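Local coordinates for protein DNA-3-methyladenine glycosidase (Bacillus halodurans, PDB 2H56) that belongs to the HhH-GPD superfamily of base excision DNA repair proteins, which share a largely helical fold, at residues A[25-28]-A[32-35]; A[172-177]-A[211-216]; A[178-183]-A[192-197]. All coordinates share one frame; numbering follows the deposited sequence.

Interaction 1: A[25-28]-A[32-35]; sequences TIVA and RLFQ
V27 fits into the shallow hollow between L33 and F34, where helix 21-27 meets helix 31-40. The two helices are consecutive in the chain and form a tight helix-loop-helix unit in this largely helical protein. V27 is the main bump. Its CG1 lies against the helix backbone at F34, 3.9 Å from F34 CA, and also meets L33 CG at 4.1 Å. Its other branch serves F34: V27 CG2 comes to the edge of the ring, near the ring plane, 3.9 Å from F34 CD1. L33 is the bump from the other side. Its CG is anti to the backbone N (chi1 -173°), and this carries the branched end across to the first helix. There it crosses I26 at about a right angle. No hydrogen bond joins the two segments. Elsewhere, L33 N bonds to D30 OD1 in the connecting turn, and I37 also packs on I26 and V27. L33 is buried, whereas F34 lies at the surface. On the buried side two branch ends meet, I26 CD1 and L33 CD2, 3.7 Å apart.

Interaction 2: A[172-177]-A[211-216]; sequences LQRGAK and KAAGTF
R174 and A213 carry the polar part of this crossing between helix 170-180 and helix 202-219. R174 NE donates to the backbone A213 O at 3.0 Å, with an N-H...O angle of 153°. The carbonyl lies at the edge of the guanidinium, slightly tilted from its plane. The R174 chain starts with CG anti to the backbone N (chi1 176°) and stays extended to NE. This brings the group alongside the second helix to its carbonyl. That carbonyl belongs to a wider, pi-type turn at 212-216.

The van der Waals part rests on small residues and the arginine stem. A213 CB lies 4.0 Å from R174 CG, beside the arginine stem, and 3.9 Å from G175 N. A212 CB faces G175 CA at 4.3 Å. G175 has no side chain, so the backbones come near, with G175 CA and A213 CA 4.3 Å apart. The segment axes approach to 7.6 Å and cross at 80°, a close, nearly perpendicular helix crossing.

Around this point, R174 also touches A217. L172 packs on C206, L209 and W210 of helix 202-219, and A176 touches L190 of helix 187-195.

Interaction 3: A[178-183]-A[192-197]; sequences WLYGNG and IYHGKA
An offset aromatic stack of Y180 on H194 ties the C-terminal end of helix 170-180 to H194 on helix 187-195, within the HhH-GPD family region. The ring centroids are 3.8 Å apart and the planes are inclined by 24°. The two side chains run past each other in opposite directions, and each CB therefore lies over the partner ring. H194 CB is 4.1 Å from the centroid of the Y180 ring. Y180 CB is 4.0 Å from the centroid of the H194 ring. Both are CH-pi contacts. CG is anti to the carbonyl carbon in both residues (chi1 -61° in Y180), which leaves the rings overlapping with an offset.

The other face of each ring has a neighbour in sequence toward its margin: L179 CG by Y180, Y193 CD1 by H194. No hydrogen bond links the segments, but both side chains also have hydrogen bonds outside the stack, which probably help to hold the rings. Y180 OH is bonded to D30 OD2 and so reaches the turn before helix 31-40. On the histidine, ND1 is hydrogen-bonded to L190 O, one turn earlier in its own helix.

Overall arrangement
Helix 170-180 runs through interactions 2 and 3 and touches interaction 1. It supplies 172-177 to interaction 2 and 178-180 to interaction 3, where the loop 181-183 follows. The centres of these two are 10 Å apart. K177 O and G183 N, 3.0 Å apart, probably form a hydrogen bond between them. W178 packs on A212 and F216 of the second segment of interaction 2. Interaction 1 is joined to interaction 3, with centres 12 Å apart: R32 NE lies 2.9 Å from L179 O, a probable hydrogen bond, and L33 CD1 is 3.7 Å from L179 CD2. Interactions 1 and 2 do not touch, their nearest atoms being about 7 Å apart. All three lie on the same side of the chain's centre.

Interaction 1: A[25-28]-A[32-35]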
loop_
_atom_site.group_PDB
_atom_site.type_symbol
_atom_site.label_atom_id
_atom_site.label_comp_id
_atom_site.label_asym_id
_atom_site.label_seq_id
_atom_site.Cartn_x
_atom_site.Cartn_y
_atom_site.Cartn_z
ATOM N N THR A 25 2.123 13.598 -16.113
ATOM C CA THR A 25 3.339 13.973 -15.421
ATOM C C THR A 25 4.314 12.818 -15.322
ATOM O O THR A 25 5.490 12.986 -15.666
ATOM C CB THR A 25 3.045 14.515 -14.054
ATOM O OG1 THR A 25 2.427 15.786 -14.216
ATOM C CG2 THR A 25 4.322 14.681 -13.256
ATOM N N ILE A 26 3.836 11.648 -14.908
ATOM C CA ILE A 26 4.738 10.509 -14.688
ATOM C C ILE A 26 5.329 9.982 -15.976
ATOM O O ILE A 26 6.397 9.408 -15.963
ATOM C CB ILE A 26 4.081 9.343 -13.918
ATOM C CG1 ILE A 26 2.930 8.720 -14.700
ATOM C CG2 ILE A 26 3.596 9.802 -12.545
ATOM C CD1 ILE A 26 2.601 7.307 -14.217
ATOM N N VAL A 27 4.660 10.194 -17.099
ATOM C CA VAL A 27 5.216 9.728 -18.367
ATOM C C VAL A 27 5.982 10.792 -19.098
ATOM O O VAL A 27 6.625 10.476 -20.079
ATOM C CB VAL A 27 4.146 9.160 -19.335
ATOM C CG1 VAL A 27 3.332 8.084 -18.615
ATOM C CG2 VAL A 27 3.267 10.273 -19.885
ATOM N N ALA A 28 5.958 12.043 -18.637
ATOM C CA ALA A 28 6.638 13.135 -19.398
ATOM C C ALA A 28 8.086 12.815 -19.791
ATOM O O ALA A 28 8.516 13.098 -20.888
ATOM C CB ALA A 28 6.590 14.430 -18.632
ATOM N N ARG A 32 8.917 4.678 -22.195
ATOM C CA ARG A 32 8.636 3.268 -22.003
ATOM C C ARG A 32 7.377 3.154 -21.189
ATOM O O ARG A 32 6.504 2.344 -21.495
ATOM C CB ARG A 32 9.775 2.560 -21.256
ATOM C CG ARG A 32 11.039 2.460 -22.043
ATOM C CD ARG A 32 12.152 1.706 -21.313
ATOM N NE ARG A 32 11.926 0.270 -21.426
ATOM C CZ ARG A 32 12.624 -0.559 -22.187
ATOM N NH1 ARG A 32 13.635 -0.133 -22.924
ATOM N NH2 ARG A 32 12.305 -1.842 -22.197
ATOM N N LEU A 33 7.300 3.963 -20.137
ATOM C CA LEU A 33 6.110 3.990 -19.287
ATOM C C LEU A 33 4.907 4.471 -20.090
ATOM O O LEU A 33 3.810 3.927 -19.961
ATOM C CB LEU A 33 6.341 4.845 -18.035
ATOM C CG LEU A 33 5.243 4.823 -16.968
ATOM C CD1 LEU A 33 5.020 3.397 -16.507
ATOM C CD2 LEU A 33 5.555 5.798 -15.791
ATOM N N PHE A 34 5.129 5.445 -20.964
ATOM C CA PHE A 34 4.067 5.920 -21.824
ATOM C C PHE A 34 3.521 4.824 -22.748
ATOM O O PHE A 34 2.300 4.685 -22.889
ATOM C CB PHE A 34 4.561 7.088 -22.676
ATOM C CG PHE A 34 3.535 7.585 -23.667
ATOM C CD1 PHE A 34 2.605 8.532 -23.303
ATOM C CD2 PHE A 34 3.472 7.059 -24.935
ATOM C CE1 PHE A 34 1.663 8.971 -24.209
ATOM C CE2 PHE A 34 2.523 7.489 -25.830
ATOM C CZ PHE A 34 1.624 8.449 -25.463
ATOM N N GLN A 35 4.428 4.115 -23.433
ATOM C CA GLN A 35 4.063 2.997 -24.316
ATOM C C GLN A 35 3.228 1.946 -23.549
ATOM O O GLN A 35 2.248 1.410 -24.066
ATOM C CB GLN A 35 5.319 2.358 -24.939
ATOM C CG GLN A 35 5.930 3.174 -26.072
ATOM C CD GLN A 35 7.170 2.542 -26.701
ATOM O OE1 GLN A 35 7.091 1.960 -27.781
ATOM N NE2 GLN A 35 8.322 2.665 -26.037
#

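Interaction 2: A[172-177]-A[211-216]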
loop_
_atom_site.group_PDB
_atom_site.type_symbol
_atom_site.label_atom_id
_atom_site.label_comp_id
_atom_site.label_asym_id
_atom_site.label_seq_id
_atom_site.Cartn_x
_atom_site.Cartn_y
_atom_site.Cartn_z
ATOM N N LEU A 172 6.466 -4.351 -7.163
ATOM C CA LEU A 172 7.019 -3.239 -7.911
ATOM C C LEU A 172 8.349 -3.626 -8.552
ATOM O O LEU A 172 8.615 -3.247 -9.679
ATOM C CB LEU A 172 7.163 -2.010 -7.007
ATOM C CG LEU A 172 5.814 -1.479 -6.480
ATOM C CD1 LEU A 172 6.024 -0.521 -5.336
ATOM C CD2 LEU A 172 5.019 -0.815 -7.600
ATOM N N GLN A 173 9.169 -4.396 -7.849
ATOM C CA GLN A 173 10.453 -4.846 -8.403
ATOM C C GLN A 173 10.284 -5.732 -9.635
ATOM O O GLN A 173 10.971 -5.563 -10.648
ATOM C CB GLN A 173 11.282 -5.574 -7.344
ATOM C CG GLN A 173 11.984 -4.642 -6.391
ATOM C CD GLN A 173 12.715 -5.347 -5.257
ATOM O OE1 GLN A 173 12.985 -6.548 -5.308
ATOM N NE2 GLN A 173 13.035 -4.587 -4.216
ATOM N N ARG A 174 9.366 -6.679 -9.547
ATOM C CA ARG A 174 9.041 -7.510 -10.697
ATOM C C ARG A 174 8.586 -6.658 -11.886
ATOM O O ARG A 174 8.964 -6.933 -13.014
ATOM C CB ARG A 174 7.959 -8.511 -10.332
ATOM C CG ARG A 174 7.468 -9.385 -11.477
ATOM C CD ARG A 174 6.724 -10.610 -10.936
ATOM N NE ARG A 174 5.768 -11.161 -11.895
ATOM C CZ ARG A 174 6.034 -12.135 -12.770
ATOM N NH1 ARG A 174 7.234 -12.706 -12.826
ATOM N NH2 ARG A 174 5.080 -12.565 -13.588
ATOM N N GLY A 175 7.777 -5.631 -11.637
ATOM C CA GLY A 175 7.277 -4.797 -12.721
ATOM C C GLY A 175 8.397 -3.970 -13.328
ATOM O O GLY A 175 8.453 -3.785 -14.538
ATOM N N ALA A 176 9.294 -3.482 -12.478
ATOM C CA ALA A 176 10.409 -2.677 -12.920
ATOM C C ALA A 176 11.320 -3.463 -13.868
ATOM O O ALA A 176 11.667 -2.983 -14.924
ATOM C CB ALA A 176 11.189 -2.166 -11.722
ATOM N N LYS A 177 11.703 -4.667 -13.480
ATOM C CA LYS A 177 12.493 -5.550 -14.346
ATOM C C LYS A 177 11.803 -5.763 -15.688
ATOM O O LYS A 177 12.444 -5.784 -16.725
ATOM C CB LYS A 177 12.725 -6.912 -13.667
ATOM C CG LYS A 177 13.778 -6.855 -12.576
ATOM C CD LYS A 177 13.640 -7.967 -11.536
ATOM C CE LYS A 177 13.982 -9.327 -12.076
ATOM N NZ LYS A 177 13.899 -10.313 -10.970
ATOM N N LYS A 211 0.468 -3.525 -12.218
ATOM C CA LYS A 211 -0.295 -4.030 -13.347
ATOM C C LYS A 211 0.650 -4.819 -14.272
ATOM O O LYS A 211 0.350 -5.958 -14.679
ATOM C CB LYS A 211 -0.970 -2.875 -14.067
ATOM C CG LYS A 211 -2.382 -3.168 -14.499
ATOM C CD LYS A 211 -3.151 -1.883 -14.781
ATOM C CE LYS A 211 -4.497 -2.169 -15.432
ATOM N NZ LYS A 211 -5.500 -2.691 -14.459
ATOM N N ALA A 212 1.825 -4.250 -14.531
ATOM C CA ALA A 212 2.861 -4.937 -15.314
ATOM C C ALA A 212 3.298 -6.251 -14.670
ATOM O O ALA A 212 3.484 -7.243 -15.372
ATOM C CB ALA A 212 4.056 -4.027 -15.516
ATOM N N ALA A 213 3.461 -6.258 -13.347
ATOM C CA ALA A 213 3.876 -7.478 -12.635
ATOM C C ALA A 213 2.862 -8.624 -12.716
ATOM O O ALA A 213 3.266 -9.785 -12.768
ATOM C CB ALA A 213 4.199 -7.171 -11.174
ATOM N N GLY A 214 1.559 -8.306 -12.703
ATOM C CA GLY A 214 0.485 -9.324 -12.805
ATOM C C GLY A 214 0.227 -9.905 -14.206
ATOM O O GLY A 214 1.035 -10.696 -14.731
ATOM N N THR A 215 -0.902 -9.503 -14.810
ATOM C CA THR A 215 -1.374 -10.051 -16.091
ATOM C C THR A 215 -0.269 -10.053 -17.146
ATOM O O THR A 215 0.042 -11.099 -17.702
ATOM C CB THR A 215 -2.605 -9.285 -16.628
ATOM N N PHE A 216 0.367 -8.909 -17.371
ATOM C CA PHE A 216 1.357 -8.768 -18.468
ATOM C C PHE A 216 2.623 -9.562 -18.305
ATOM O O PHE A 216 3.119 -10.137 -19.276
ATOM C CB PHE A 216 1.749 -7.319 -18.676
ATOM C CG PHE A 216 0.614 -6.478 -19.119
ATOM C CD1 PHE A 216 0.312 -6.361 -20.453
ATOM C CD2 PHE A 216 -0.196 -5.841 -18.198
ATOM C CE1 PHE A 216 -0.763 -5.593 -20.859
ATOM C CE2 PHE A 216 -1.253 -5.082 -18.599
ATOM C CZ PHE A 216 -1.544 -4.964 -19.932
#

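Interaction 3: A[178-183]-A[192-197]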
loop_
_atom_site.group_PDB
_atom_site.type_symbol
_atom_site.label_atom_id
_atom_site.label_comp_id
_atom_site.label_asym_id
_atom_site.label_seq_id
_atom_site.Cartn_x
_atom_site.Cartn_y
_atom_site.Cartn_z
ATOM N N TRP A 178 10.488 -5.912 -15.656
ATOM C CA TRP A 178 9.714 -6.221 -16.853
ATOM C C TRP A 178 9.719 -5.017 -17.774
ATOM O O TRP A 178 9.995 -5.125 -18.956
ATOM C CB TRP A 178 8.282 -6.578 -16.440
ATOM C CG TRP A 178 7.412 -7.079 -17.511
ATOM C CD1 TRP A 178 7.219 -8.383 -17.872
ATOM C CD2 TRP A 178 6.571 -6.300 -18.347
ATOM N NE1 TRP A 178 6.314 -8.456 -18.898
ATOM C CE2 TRP A 178 5.899 -7.185 -19.205
ATOM C CE3 TRP A 178 6.327 -4.936 -18.468
ATOM C CZ2 TRP A 178 4.996 -6.748 -20.160
ATOM C CZ3 TRP A 178 5.446 -4.512 -19.422
ATOM C CH2 TRP A 178 4.788 -5.411 -20.253
ATOM N N LEU A 179 9.458 -3.861 -17.193
ATOM C CA LEU A 179 9.303 -2.625 -17.941
ATOM C C LEU A 179 10.632 -1.917 -18.329
ATOM O O LEU A 179 10.662 -1.163 -19.279
ATOM C CB LEU A 179 8.418 -1.694 -17.101
ATOM C CG LEU A 179 7.797 -0.448 -17.733
ATOM C CD1 LEU A 179 6.793 -0.827 -18.809
ATOM C CD2 LEU A 179 7.142 0.333 -16.626
ATOM N N TYR A 180 11.717 -2.162 -17.601
ATOM C CA TYR A 180 12.985 -1.451 -17.818
ATOM C C TYR A 180 14.206 -2.373 -17.970
ATOM O O TYR A 180 15.254 -1.937 -18.422
ATOM C CB TYR A 180 13.242 -0.466 -16.667
ATOM C CG TYR A 180 12.184 0.607 -16.525
ATOM C CD1 TYR A 180 12.137 1.709 -17.381
ATOM C CD2 TYR A 180 11.230 0.527 -15.515
ATOM C CE1 TYR A 180 11.140 2.703 -17.227
ATOM C CE2 TYR A 180 10.252 1.502 -15.355
ATOM C CZ TYR A 180 10.201 2.579 -16.210
ATOM O OH TYR A 180 9.190 3.497 -16.009
ATOM N N GLY A 181 14.099 -3.618 -17.530
ATOM C CA GLY A 181 15.074 -4.632 -17.897
ATOM C C GLY A 181 14.466 -5.302 -19.106
ATOM O O GLY A 181 13.610 -4.730 -19.787
ATOM N N ASN A 182 14.864 -6.512 -19.396
ATOM C CA ASN A 182 14.090 -7.219 -20.368
ATOM C C ASN A 182 13.542 -8.418 -19.644
ATOM O O ASN A 182 13.673 -9.555 -20.087
ATOM C CB ASN A 182 14.937 -7.575 -21.587
ATOM C CG ASN A 182 14.100 -7.915 -22.792
ATOM O OD1 ASN A 182 12.939 -7.511 -22.898
ATOM N ND2 ASN A 182 14.679 -8.659 -23.710
ATOM N N GLY A 183 12.916 -8.137 -18.507
ATOM C CA GLY A 183 12.556 -9.166 -17.544
ATOM C C GLY A 183 13.753 -9.642 -16.739
ATOM O O GLY A 183 13.692 -10.686 -16.109
ATOM N N ILE A 192 14.623 2.389 -7.980
ATOM C CA ILE A 192 15.210 3.614 -7.438
ATOM C C ILE A 192 15.581 4.590 -8.542
ATOM O O ILE A 192 15.343 5.787 -8.421
ATOM C CB ILE A 192 16.482 3.343 -6.609
ATOM C CG1 ILE A 192 16.112 2.682 -5.273
ATOM C CG2 ILE A 192 17.279 4.658 -6.390
ATOM C CD1 ILE A 192 17.292 2.195 -4.484
ATOM N N TYR A 193 16.162 4.074 -9.621
ATOM C CA TYR A 193 16.697 4.921 -10.697
ATOM C C TYR A 193 15.562 5.557 -11.502
ATOM O O TYR A 193 15.466 6.790 -11.598
ATOM C CB TYR A 193 17.606 4.077 -11.571
ATOM C CG TYR A 193 18.300 4.787 -12.693
ATOM C CD1 TYR A 193 17.707 4.873 -13.950
ATOM C CD2 TYR A 193 19.586 5.310 -12.536
ATOM C CE1 TYR A 193 18.349 5.492 -15.015
ATOM C CE2 TYR A 193 20.246 5.936 -13.613
ATOM C CZ TYR A 193 19.615 6.025 -14.852
ATOM O OH TYR A 193 20.229 6.637 -15.947
ATOM N N HIS A 194 14.671 4.728 -12.023
ATOM C CA HIS A 194 13.596 5.211 -12.857
ATOM C C HIS A 194 12.534 5.975 -12.069
ATOM O O HIS A 194 11.881 6.880 -12.600
ATOM C CB HIS A 194 12.986 4.047 -13.617
ATOM C CG HIS A 194 13.865 3.542 -14.715
ATOM N ND1 HIS A 194 14.814 2.560 -14.523
ATOM C CD2 HIS A 194 13.962 3.914 -16.010
ATOM C CE1 HIS A 194 15.450 2.346 -15.660
ATOM N NE2 HIS A 194 14.946 3.152 -16.577
ATOM N N GLY A 195 12.388 5.634 -10.800
ATOM C CA GLY A 195 11.434 6.319 -9.906
ATOM C C GLY A 195 11.597 7.819 -9.797
ATOM O O GLY A 195 10.630 8.553 -9.588
ATOM N N LYS A 196 12.830 8.276 -9.954
ATOM C CA LYS A 196 13.135 9.693 -9.924
ATOM C C LYS A 196 12.343 10.500 -10.966
ATOM O O LYS A 196 12.082 11.677 -10.736
ATOM C CB LYS A 196 14.654 9.891 -10.085
ATOM C CG LYS A 196 15.495 9.512 -8.839
ATOM C CD LYS A 196 17.035 9.417 -9.116
ATOM C CE LYS A 196 17.842 8.982 -7.842
ATOM N N ALA A 197 11.973 9.864 -12.093
ATOM C CA ALA A 197 11.208 10.481 -13.200
ATOM C C ALA A 197 9.748 10.796 -12.876
ATOM O O ALA A 197 9.092 11.515 -13.632
ATOM C CB ALA A 197 11.211 9.564 -14.396
#